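Subtilisin-like serine protease (PDB 1R6V) degrades keratin into peptides as a calcium-binding serine protease of the subtilisin family, allowing its bacterium to grow on native feathers. Local coordinates at residues T163-T168 against T192-G198; Y180-F184 against D233-V238; A329-S333 against Y377-S381; D246-A250 against S274-A280. The protein carries 1 engineered substitution. All coordinates share one frame; numbering follows the deposited sequence.

Contact 1: residues T163-T168 against T192-G198; sequences TGVDGT and TDSSYGG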
loop_
_atom_site.group_PDB
_atom_site.type_symbol
_atom_site.label_atom_id
_atom_site.label_comp_id
_atom_site.label_asym_id
_atom_site.label_seq_id
_atom_site.Cartn_x
_atom_site.Cartn_y
_atom_site.Cartn_z
ATOM N N THR A 163 9.597 16.468 -0.683
ATOM C CA THR A 163 10.747 16.973 0.081
ATOM C C THR A 163 10.519 18.329 0.757
ATOM O O THR A 163 11.426 18.845 1.418
ATOM C CB THR A 163 11.966 17.199 -0.841
ATOM O OG1 THR A 163 11.614 18.149 -1.864
ATOM C CG2 THR A 163 12.409 15.906 -1.502
ATOM N N GLY A 164 9.326 18.896 0.621
ATOM C CA GLY A 164 9.098 20.227 1.169
ATOM C C GLY A 164 9.216 21.206 0.007
ATOM O O GLY A 164 9.703 20.837 -1.073
ATOM N N VAL A 165 8.804 22.451 0.213
ATOM C CA VAL A 165 8.808 23.455 -0.859
ATOM C C VAL A 165 9.488 24.765 -0.449
ATOM O O VAL A 165 9.255 25.249 0.659
ATOM C CB VAL A 165 7.341 23.756 -1.255
ATOM C CG1 VAL A 165 7.282 24.863 -2.293
ATOM C CG2 VAL A 165 6.667 22.468 -1.784
ATOM N N ASP A 166 10.317 25.342 -1.320
ATOM C CA ASP A 166 10.952 26.623 -0.985
ATOM C C ASP A 166 9.941 27.719 -1.293
ATOM O O ASP A 166 9.917 28.286 -2.389
ATOM C CB ASP A 166 12.228 26.870 -1.797
ATOM C CG ASP A 166 12.871 28.220 -1.457
ATOM O OD1 ASP A 166 12.320 28.929 -0.589
ATOM O OD2 ASP A 166 13.917 28.558 -2.043
ATOM N N GLY A 167 9.098 28.007 -0.309
ATOM C CA GLY A 167 8.062 29.008 -0.474
ATOM C C GLY A 167 8.583 30.424 -0.635
ATOM O O GLY A 167 7.805 31.334 -0.926
ATOM N N THR A 168 9.886 30.619 -0.467
ATOM C CA THR A 168 10.448 31.960 -0.601
ATOM C C THR A 168 10.822 32.260 -2.053
ATOM O O THR A 168 11.269 33.358 -2.373
ATOM C CB THR A 168 11.688 32.166 0.317
ATOM O OG1 THR A 168 12.802 31.422 -0.176
ATOM C CG2 THR A 168 11.370 31.724 1.740
ATOM N N THR A 192 6.837 30.039 3.532
ATOM C CA THR A 192 8.167 29.753 4.048
ATOM C C THR A 192 8.892 28.649 3.299
ATOM O O THR A 192 8.282 27.887 2.561
ATOM C CB THR A 192 8.116 29.417 5.559
ATOM O OG1 THR A 192 7.380 28.208 5.767
ATOM C CG2 THR A 192 7.414 30.554 6.314
ATOM N N ASP A 193 10.206 28.591 3.477
ATOM C CA ASP A 193 11.040 27.573 2.842
ATOM C C ASP A 193 10.993 26.293 3.685
ATOM O O ASP A 193 11.467 26.280 4.831
ATOM C CB ASP A 193 12.475 28.108 2.738
ATOM C CG ASP A 193 13.458 27.078 2.207
ATOM O OD1 ASP A 193 13.022 26.034 1.674
ATOM O OD2 ASP A 193 14.679 27.320 2.313
ATOM N N SER A 194 10.407 25.225 3.139
ATOM C CA SER A 194 10.332 23.956 3.865
ATOM C C SER A 194 11.047 22.863 3.083
ATOM O O SER A 194 10.790 21.687 3.293
ATOM C CB SER A 194 8.866 23.548 4.111
ATOM O OG SER A 194 8.147 23.440 2.893
ATOM N N SER A 195 11.991 23.260 2.233
ATOM C CA SER A 195 12.715 22.318 1.384
ATOM C C SER A 195 13.749 21.426 2.097
ATOM O O SER A 195 14.855 21.213 1.607
ATOM C CB SER A 195 13.357 23.083 0.203
ATOM O OG SER A 195 14.287 24.073 0.624
ATOM N N TYR A 196 13.367 20.883 3.247
ATOM C CA TYR A 196 14.251 20.021 4.022
ATOM C C TYR A 196 14.826 18.801 3.291
ATOM O O TYR A 196 15.963 18.400 3.555
ATOM C CB TYR A 196 13.520 19.540 5.276
ATOM C CG TYR A 196 13.119 20.651 6.213
ATOM C CD1 TYR A 196 14.077 21.335 6.954
ATOM C CD2 TYR A 196 11.789 21.046 6.333
ATOM C CE1 TYR A 196 13.724 22.384 7.787
ATOM C CE2 TYR A 196 11.428 22.099 7.159
ATOM C CZ TYR A 196 12.404 22.763 7.882
ATOM O OH TYR A 196 12.063 23.813 8.693
ATOM N N GLY A 197 14.057 18.218 2.374
ATOM C CA GLY A 197 14.514 17.021 1.680
ATOM C C GLY A 197 15.214 17.214 0.345
ATOM O O GLY A 197 15.624 16.242 -0.289
ATOM N N GLY A 198 15.344 18.456 -0.092
ATOM C CA GLY A 198 16.005 18.689 -1.363
ATOM C C GLY A 198 15.168 19.576 -2.261
ATOM O O GLY A 198 14.219 20.211 -1.801
HETATM O O HOH W 1 11.914 21.485 -2.556
#
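Val-165 and Ser-194 hold each other twice. Val-165 N donates to Ser-194 OG at 2.9 Å, nearly straight (169°), and Ser-194 N returns a bond to Val-165 O at 2.7 Å. The serine hydroxyl can do this because chi1 of 58° sets OG between its own N and carbonyl carbon, where it meets Val-165 N. Further along, Gly-197 N donates to Thr-163 O at 2.9 Å, and at the other end Gly-167 N reaches Thr-192 O by a more bent bond. Gly-164 lies against the facing loop, its CA 3.1 Å from Ser-194 O in a CH...O contact that leaves no space for a side chain.

Asp-166 and Asp-193 face each other with OD1 atoms 3.7 Å apart and carboxylate planes 33° from one another. Each OD1 is occupied by its own segment: Thr-168 OG1 binds Asp-166 OD1 at 2.6 Å and Ser-195 OG binds Asp-193 OD1 equally closely, with the backbone N of the same residue closing an Asx turn in each. Outside the pair, Ser-356 and Gly-353 take Asp-166 OD2, while Ile-357 N takes Asp-193 OD2. With an alanine at Asp-193, Ser-195 N and OG and Ile-357 N would probably be left without their acceptor and the turn would be free to shift.

Thr-163 and Gly-164 follow Asp-162, the probable charge-relay aspartate, and Gly-198 closely precedes the engineered Ala-200, at the position inferred for a second relay residue: this is the Asp-Thr-Gly loop of subtilases, tied to the approach to helix 200-209.

Contact 2: residues Y180-F184 against D233-V238; sequences YRPAF and DDPALV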
loop_
_atom_site.group_PDB
_atom_site.type_symbol
_atom_site.label_atom_id
_atom_site.label_comp_id
_atom_site.label_asym_id
_atom_site.label_seq_id
_atom_site.Cartn_x
_atom_site.Cartn_y
_atom_site.Cartn_z
ATOM N N TYR A 180 2.636 21.111 6.526
ATOM C CA TYR A 180 2.931 20.244 7.662
ATOM C C TYR A 180 4.196 19.394 7.473
ATOM O O TYR A 180 4.462 18.861 6.391
ATOM C CB TYR A 180 1.702 19.355 7.893
ATOM C CG TYR A 180 1.688 18.522 9.158
ATOM C CD1 TYR A 180 1.790 19.114 10.415
ATOM C CD2 TYR A 180 1.516 17.142 9.091
ATOM C CE1 TYR A 180 1.721 18.343 11.579
ATOM C CE2 TYR A 180 1.441 16.366 10.234
ATOM C CZ TYR A 180 1.545 16.968 11.478
ATOM O OH TYR A 180 1.475 16.187 12.615
ATOM N N ARG A 181 4.968 19.289 8.550
ATOM C CA ARG A 181 6.199 18.504 8.619
ATOM C C ARG A 181 5.875 17.459 9.689
ATOM O O ARG A 181 6.183 17.642 10.879
ATOM C CB ARG A 181 7.345 19.407 9.079
ATOM C CG ARG A 181 8.725 18.799 9.035
ATOM C CD ARG A 181 9.731 19.772 9.636
ATOM N NE ARG A 181 11.096 19.285 9.467
ATOM C CZ ARG A 181 12.171 19.890 9.954
ATOM N NH1 ARG A 181 12.044 21.009 10.654
ATOM N NH2 ARG A 181 13.373 19.377 9.726
ATOM N N PRO A 182 5.254 16.342 9.286
ATOM C CA PRO A 182 4.874 15.288 10.230
ATOM C C PRO A 182 5.933 14.687 11.138
ATOM O O PRO A 182 5.621 14.315 12.262
ATOM C CB PRO A 182 4.183 14.242 9.342
ATOM C CG PRO A 182 4.832 14.439 8.000
ATOM C CD PRO A 182 4.973 15.945 7.887
ATOM N N ALA A 183 7.180 14.612 10.683
ATOM C CA ALA A 183 8.233 14.018 11.496
ATOM C C ALA A 183 8.343 14.685 12.860
ATOM O O ALA A 183 8.722 14.045 13.839
ATOM C CB ALA A 183 9.571 14.108 10.767
ATOM N N PHE A 184 8.001 15.965 12.921
ATOM C CA PHE A 184 8.102 16.704 14.172
ATOM C C PHE A 184 6.803 17.383 14.559
ATOM O O PHE A 184 6.791 18.274 15.417
ATOM C CB PHE A 184 9.215 17.738 14.064
ATOM C CG PHE A 184 10.538 17.154 13.677
ATOM C CD1 PHE A 184 10.934 17.112 12.340
ATOM C CD2 PHE A 184 11.376 16.613 14.640
ATOM C CE1 PHE A 184 12.144 16.535 11.972
ATOM C CE2 PHE A 184 12.590 16.033 14.283
ATOM C CZ PHE A 184 12.976 15.993 12.943
ATOM N N ASP A 233 12.489 14.298 4.589
ATOM C CA ASP A 233 13.058 15.341 5.421
ATOM C C ASP A 233 14.589 15.295 5.358
ATOM O O ASP A 233 15.161 14.627 4.488
ATOM C CB ASP A 233 12.534 15.104 6.849
ATOM C CG ASP A 233 12.399 16.383 7.659
ATOM O OD1 ASP A 233 13.416 17.085 7.821
ATOM O OD2 ASP A 233 11.285 16.683 8.145
ATOM N N ASP A 234 15.248 16.012 6.266
ATOM C CA ASP A 234 16.711 16.040 6.304
ATOM C C ASP A 234 17.220 14.730 6.908
ATOM O O ASP A 234 16.979 14.454 8.085
ATOM C CB ASP A 234 17.191 17.208 7.173
ATOM C CG ASP A 234 18.697 17.406 7.103
ATOM O OD1 ASP A 234 19.428 16.444 6.794
ATOM O OD2 ASP A 234 19.144 18.536 7.372
ATOM N N PRO A 235 17.927 13.903 6.119
ATOM C CA PRO A 235 18.430 12.634 6.660
ATOM C C PRO A 235 19.317 12.780 7.893
ATOM O O PRO A 235 19.520 11.821 8.629
ATOM C CB PRO A 235 19.174 12.016 5.478
ATOM C CG PRO A 235 19.573 13.194 4.666
ATOM C CD PRO A 235 18.355 14.079 4.723
ATOM N N ALA A 236 19.834 13.982 8.118
ATOM C CA ALA A 236 20.687 14.223 9.272
ATOM C C ALA A 236 19.813 14.312 10.516
ATOM O O ALA A 236 20.281 14.078 11.633
ATOM C CB ALA A 236 21.478 15.520 9.081
ATOM N N LEU A 237 18.539 14.640 10.318
ATOM C CA LEU A 237 17.595 14.754 11.422
ATOM C C LEU A 237 16.722 13.526 11.615
ATOM O O LEU A 237 16.378 13.197 12.744
ATOM C CB LEU A 237 16.691 15.972 11.234
ATOM C CG LEU A 237 17.383 17.322 11.374
ATOM C CD1 LEU A 237 16.419 18.440 11.014
ATOM C CD2 LEU A 237 17.890 17.465 12.807
ATOM N N VAL A 238 16.357 12.851 10.524
ATOM C CA VAL A 238 15.507 11.669 10.628
ATOM C C VAL A 238 16.191 10.367 10.241
ATOM O O VAL A 238 15.577 9.301 10.294
ATOM C CB VAL A 238 14.234 11.815 9.773
ATOM C CG1 VAL A 238 13.457 13.055 10.212
ATOM C CG2 VAL A 238 14.608 11.905 8.302
HETATM O O HOH W 2 8.447 15.723 8.258
#
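Arg-181 grips Asp-233 side-on with two nitrogens, one for each carboxylate oxygen. NE donates to OD2 of Asp-233 at 2.9 Å, and NH2 of Arg-181 donates to Asp-233 OD1 at 3.0 Å. Both oxygens offer syn lone pairs, and the guanidinium and carboxylate lie only 17° from coplanar. The arginine gets there fully stretched: CG stands anti to the backbone N (chi1 -172°) and the chain runs straight on to NE. Around this buried pair the packing is close. The ring of Phe-184 lays CD1 on one guanidinium face, 3.6 Å above the plane, while Tyr-196 approaches the opposite face in a cation-pi contact. NH1 of Arg-181 has its own partner in Glu-186, a second salt bridge. A water links Ala-183 N to Asp-233 OD2, 3.0 Å from each.

The outer side is apolar and looser. Phe-184 CZ stands 4.0 Å from Val-238 CG1 and about as far from CB of Leu-237. Val-238 CG1 also meets the methyl of Ala-183. Phe-184 and Leu-237 are exposed, so this side of the short helix 235-238 faces solvent. Asp-234 caps that helix, its OD1 accepting from Ala-236 N.

Asp-233 OD1 has a further donor, Asp-234 N, which binds its anti lone pair at 2.6 Å. With donors on both lone pairs of OD1 and an arginine bonded in its plane through both oxygens, the buried carboxylate probably stays ionised, and the bridge probably helps hold the turn leading into helix 235-238 against strand 179-181.

Contact 3: residues A329-S333 against Y377-S381; sequences AGFSS and YQGTS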
loop_
_atom_site.group_PDB
_atom_site.type_symbol
_atom_site.label_atom_id
_atom_site.label_comp_id
_atom_site.label_asym_id
_atom_site.label_seq_id
_atom_site.Cartn_x
_atom_site.Cartn_y
_atom_site.Cartn_z
ATOM N N ALA A 329 8.955 8.011 -21.890
ATOM C CA ALA A 329 10.327 8.426 -21.601
ATOM C C ALA A 329 11.341 7.291 -21.564
ATOM O O ALA A 329 12.530 7.505 -21.819
ATOM C CB ALA A 329 10.368 9.206 -20.302
ATOM N N GLY A 330 10.876 6.088 -21.245
ATOM C CA GLY A 330 11.771 4.945 -21.194
ATOM C C GLY A 330 12.019 4.483 -19.773
ATOM O O GLY A 330 11.870 3.307 -19.447
ATOM N N PHE A 331 12.408 5.421 -18.922
ATOM C CA PHE A 331 12.661 5.119 -17.522
ATOM C C PHE A 331 11.327 4.958 -16.800
ATOM O O PHE A 331 11.285 4.562 -15.636
ATOM C CB PHE A 331 13.467 6.253 -16.891
ATOM C CG PHE A 331 12.878 7.616 -17.135
ATOM C CD1 PHE A 331 11.671 7.986 -16.540
ATOM C CD2 PHE A 331 13.510 8.518 -17.982
ATOM C CE1 PHE A 331 11.108 9.229 -16.786
ATOM C CE2 PHE A 331 12.953 9.766 -18.236
ATOM C CZ PHE A 331 11.749 10.124 -17.637
ATOM N N SER A 332 10.240 5.270 -17.500
ATOM C CA SER A 332 8.896 5.161 -16.934
ATOM C C SER A 332 8.500 3.684 -16.841
ATOM O O SER A 332 8.442 2.981 -17.855
ATOM C CB SER A 332 7.899 5.923 -17.819
ATOM O OG SER A 332 6.716 6.252 -17.109
ATOM N N SER A 333 8.223 3.216 -15.625
ATOM C CA SER A 333 7.854 1.818 -15.426
ATOM C C SER A 333 6.555 1.446 -16.133
ATOM O O SER A 333 5.522 2.104 -15.961
ATOM C CB SER A 333 7.744 1.511 -13.936
ATOM N N TYR A 377 14.353 19.433 -15.468
ATOM C CA TYR A 377 14.385 18.067 -14.965
ATOM C C TYR A 377 13.658 17.105 -15.898
ATOM O O TYR A 377 12.869 17.508 -16.761
ATOM C CB TYR A 377 13.691 17.971 -13.598
ATOM C CG TYR A 377 14.423 18.582 -12.424
ATOM C CD1 TYR A 377 15.706 19.112 -12.557
ATOM C CD2 TYR A 377 13.829 18.597 -11.165
ATOM C CE1 TYR A 377 16.391 19.645 -11.454
ATOM C CE2 TYR A 377 14.490 19.127 -10.060
ATOM C CZ TYR A 377 15.768 19.649 -10.206
ATOM O OH TYR A 377 16.423 20.184 -9.109
ATOM N N GLN A 378 13.912 15.822 -15.683
ATOM C CA GLN A 378 13.258 14.768 -16.432
ATOM C C GLN A 378 12.905 13.677 -15.429
ATOM O O GLN A 378 13.584 13.515 -14.415
ATOM C CB GLN A 378 14.211 14.235 -17.498
ATOM C CG GLN A 378 13.905 12.867 -18.020
ATOM C CD GLN A 378 15.157 12.215 -18.609
ATOM O OE1 GLN A 378 15.737 12.724 -19.560
ATOM N NE2 GLN A 378 15.575 11.090 -18.035
ATOM N N GLY A 379 11.824 12.956 -15.693
ATOM C CA GLY A 379 11.443 11.877 -14.809
ATOM C C GLY A 379 9.944 11.780 -14.658
ATOM O O GLY A 379 9.213 12.711 -15.005
ATOM N N THR A 380 9.485 10.647 -14.146
ATOM C CA THR A 380 8.059 10.481 -13.943
ATOM C C THR A 380 7.606 11.486 -12.878
ATOM O O THR A 380 6.439 11.882 -12.834
ATOM C CB THR A 380 7.729 9.040 -13.512
ATOM O OG1 THR A 380 8.360 8.119 -14.417
ATOM C CG2 THR A 380 6.243 8.816 -13.584
ATOM N N SER A 381 8.538 11.945 -12.044
ATOM C CA SER A 381 8.169 12.914 -11.011
ATOM C C SER A 381 7.907 14.292 -11.636
ATOM O O SER A 381 7.337 15.189 -11.003
ATOM C CB SER A 381 9.263 13.009 -9.939
ATOM O OG SER A 381 10.437 13.612 -10.444
#
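The ring of Phe-331 fits against the backbone at Gly-379, with CE1 and CZ both 3.3 Å from Gly-379 CA. A chi1 of 51° places CG between the backbone N and carbonyl carbon, and the ring reaches 377-381. CB of Ala-329 lies over one face of this ring, toward its rim. At the edge, in the ring plane, sits Thr-380 OG1, 3.8 Å from Phe-331 CE1.

Gln-378 runs past the other end of the ring. With CG anti to N, its chi1 of 159° brings CG to 3.3 Å from Phe-331 CE2, and the extended chain beyond carries the amide alongside the ring. The amide plane is then only 13° from the ring plane. NE2 of Gln-378 is modelled so near CE2 that the exact setting of the amide is doubtful; both residues also touch a crystal neighbour. Replacing Phe-331 by an alanine would probably open a gap beside Gly-379 and take away the ring that Gln-378 CG packs on.

Ser-332 adds a looser approach, its OG 3.7 Å from Thr-380 OG1. That serine hydroxyl is hydrogen-bonded to Ala-318 N, and Thr-380 OG1 has a weak hydrogen bond to Gly-296 O.

Gly-379 adopts backbone angles that call for glycine, which lets the chain turn from strand 374-378 toward the helix that follows. Gly-379, Thr-380 and Ser-381 begin the Gly-Thr-Ser-Met-Ala signature of subtilases, in which the serine, here the probable charge-relay Ser-381, stands at the start of a helix; Phe-331 flanks this signature without touching Ser-381.

Contact 4: residues D246-A250 against S274-A280; sequences DDYVA and SYTMKEA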
loop_
_atom_site.group_PDB
_atom_site.type_symbol
_atom_site.label_atom_id
_atom_site.label_comp_id
_atom_site.label_asym_id
_atom_site.label_seq_id
_atom_site.Cartn_x
_atom_site.Cartn_y
_atom_site.Cartn_z
ATOM N N ASP A 246 6.280 5.207 7.094
ATOM C CA ASP A 246 4.897 5.037 6.648
ATOM C C ASP A 246 3.905 5.639 7.644
ATOM O O ASP A 246 2.840 6.147 7.253
ATOM C CB ASP A 246 4.575 3.559 6.440
ATOM C CG ASP A 246 5.275 2.954 5.228
ATOM O OD1 ASP A 246 5.741 3.698 4.343
ATOM O OD2 ASP A 246 5.335 1.710 5.162
ATOM N N ASP A 247 4.247 5.582 8.931
ATOM C CA ASP A 247 3.384 6.153 9.950
ATOM C C ASP A 247 3.328 7.680 9.852
ATOM O O ASP A 247 2.242 8.251 9.911
ATOM C CB ASP A 247 3.818 5.690 11.368
ATOM C CG ASP A 247 5.304 5.897 11.648
ATOM O OD1 ASP A 247 6.098 6.048 10.695
ATOM O OD2 ASP A 247 5.684 5.891 12.844
ATOM N N TYR A 248 4.465 8.351 9.673
ATOM C CA TYR A 248 4.414 9.803 9.580
ATOM C C TYR A 248 3.823 10.273 8.244
ATOM O O TYR A 248 3.200 11.331 8.188
ATOM C CB TYR A 248 5.793 10.425 9.846
ATOM C CG TYR A 248 6.201 10.316 11.309
ATOM C CD1 TYR A 248 7.060 9.312 11.745
ATOM C CD2 TYR A 248 5.679 11.189 12.259
ATOM C CE1 TYR A 248 7.390 9.180 13.107
ATOM C CE2 TYR A 248 6.001 11.066 13.619
ATOM C CZ TYR A 248 6.852 10.064 14.030
ATOM O OH TYR A 248 7.164 9.941 15.364
ATOM N N VAL A 249 4.002 9.494 7.182
ATOM C CA VAL A 249 3.391 9.853 5.900
ATOM C C VAL A 249 1.860 9.780 6.077
ATOM O O VAL A 249 1.134 10.676 5.639
ATOM C CB VAL A 249 3.823 8.901 4.761
ATOM C CG1 VAL A 249 2.968 9.173 3.507
ATOM C CG2 VAL A 249 5.315 9.140 4.429
ATOM N N ALA A 250 1.372 8.717 6.716
ATOM C CA ALA A 250 -0.063 8.602 6.964
ATOM C C ALA A 250 -0.549 9.834 7.748
ATOM O O ALA A 250 -1.604 10.407 7.446
ATOM C CB ALA A 250 -0.380 7.293 7.738
ATOM N N SER A 274 1.631 -1.862 2.587
ATOM C CA SER A 274 1.356 -1.383 3.941
ATOM C C SER A 274 -0.131 -1.239 4.174
ATOM O O SER A 274 -0.820 -0.573 3.397
ATOM C CB SER A 274 2.044 -0.024 4.144
ATOM O OG SER A 274 1.569 0.668 5.289
ATOM N N TYR A 275 -0.640 -1.867 5.229
ATOM C CA TYR A 275 -2.061 -1.721 5.520
ATOM C C TYR A 275 -2.342 -0.320 6.009
ATOM O O TYR A 275 -3.434 0.233 5.799
ATOM C CB TYR A 275 -2.513 -2.734 6.557
ATOM C CG TYR A 275 -2.697 -4.104 5.955
ATOM C CD1 TYR A 275 -1.625 -4.979 5.827
ATOM C CD2 TYR A 275 -3.951 -4.517 5.491
ATOM C CE1 TYR A 275 -1.794 -6.240 5.259
ATOM C CE2 TYR A 275 -4.128 -5.777 4.920
ATOM C CZ TYR A 275 -3.040 -6.627 4.816
ATOM O OH TYR A 275 -3.213 -7.891 4.305
ATOM N N THR A 276 -1.361 0.258 6.691
ATOM C CA THR A 276 -1.496 1.616 7.186
ATOM C C THR A 276 -1.577 2.609 6.037
ATOM O O THR A 276 -2.440 3.493 6.027
ATOM C CB THR A 276 -0.305 1.989 8.086
ATOM O OG1 THR A 276 -0.338 1.157 9.243
ATOM C CG2 THR A 276 -0.386 3.466 8.541
ATOM N N MET A 277 -0.684 2.468 5.059
ATOM C CA MET A 277 -0.711 3.393 3.930
ATOM C C MET A 277 -1.990 3.227 3.100
ATOM O O MET A 277 -2.515 4.205 2.556
ATOM C CB MET A 277 0.519 3.203 3.037
ATOM C CG MET A 277 0.746 4.390 2.078
ATOM S SD MET A 277 1.072 6.019 2.903
ATOM C CE MET A 277 2.674 5.507 3.903
ATOM N N LYS A 278 -2.482 1.992 3.016
ATOM C CA LYS A 278 -3.711 1.679 2.275
ATOM C C LYS A 278 -4.825 2.464 2.955
ATOM O O LYS A 278 -5.625 3.151 2.313
ATOM C CB LYS A 278 -4.017 0.174 2.370
ATOM C CG LYS A 278 -5.300 -0.302 1.664
ATOM C CD LYS A 278 -5.071 -0.462 0.179
ATOM C CE LYS A 278 -6.186 -1.262 -0.492
ATOM N NZ LYS A 278 -7.504 -0.549 -0.528
ATOM N N GLU A 279 -4.853 2.364 4.279
ATOM C CA GLU A 279 -5.879 3.065 5.053
ATOM C C GLU A 279 -5.818 4.573 4.867
ATOM O O GLU A 279 -6.843 5.247 4.777
ATOM C CB GLU A 279 -5.744 2.756 6.547
ATOM C CG GLU A 279 -6.269 1.425 6.980
ATOM C CD GLU A 279 -7.766 1.270 6.732
ATOM O OE1 GLU A 279 -8.584 1.983 7.346
ATOM O OE2 GLU A 279 -8.116 0.421 5.917
ATOM N N ALA A 280 -4.608 5.121 4.816
ATOM C CA ALA A 280 -4.453 6.555 4.644
ATOM C C ALA A 280 -4.915 7.003 3.250
ATOM O O ALA A 280 -5.581 8.032 3.103
ATOM C CB ALA A 280 -3.006 6.938 4.865
HETATM O O HOH W 3 3.696 0.267 6.780
#
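Ala-250 and Ala-280 meet methyl to methyl where helices 246-258 and 275-286 run side by side, two parallel helices of the subtilisin alpha/beta fold linked through strand 263-269. Their segment axes pass 9.3 Å apart at an angle of only 9°.

The two alanine CB atoms are 3.9 Å apart, and Thr-276 CG2 makes an apolar contact with Ala-250 CB as closely. Met-277 bridges the upstream part: its chain bends at chi2 and chi3, which swings CE across to 3.7 Å from Val-249 CB and 3.4 Å from Asp-246 O.

Polar links are indirect. A water sits 2.7 Å from Asp-246 OD2 and also close to Ser-274 OG, joining the two helix starts. The buried Asp-246 carboxylate has further partners: OD1 takes Tyr-243 OH and a salt bridge from Arg-98, and OD2 takes Tyr-96 N. Thr-276 OG1 turns to Glu-93 and Tyr-91. Glu-93 and Tyr-91, like Leu-35 and Leu-59, which also pack here, belong to the four-stranded sheet of the propeptide domain.

Ser-274 caps helix 275-286, its OG accepting Met-277 N at 2.9 Å.

How the contacts relate
All four contacts lie in the subtilisin-like catalytic domain. Contacts 1 and 2 alternate along the chain and touch, their centres about 12 Å apart, with Tyr-196 of contact 1 against Arg-181 and Asp-233 of contact 2. Contact 4 comes next; its centre is about 17 Å from that of contact 2, and Tyr-248 on helix 246-258 packs on Pro-182 and Ala-183. Contact 3 closes the series and stands apart, about 23 Å or more from the other centres. The loops of contact 1 adjoin Asp-162 and the engineered Ala-200, whereas contact 3 holds Ser-381, so the inferred charge-relay positions are framed by distant parts of the chain, while contact 4 faces the propeptide domain.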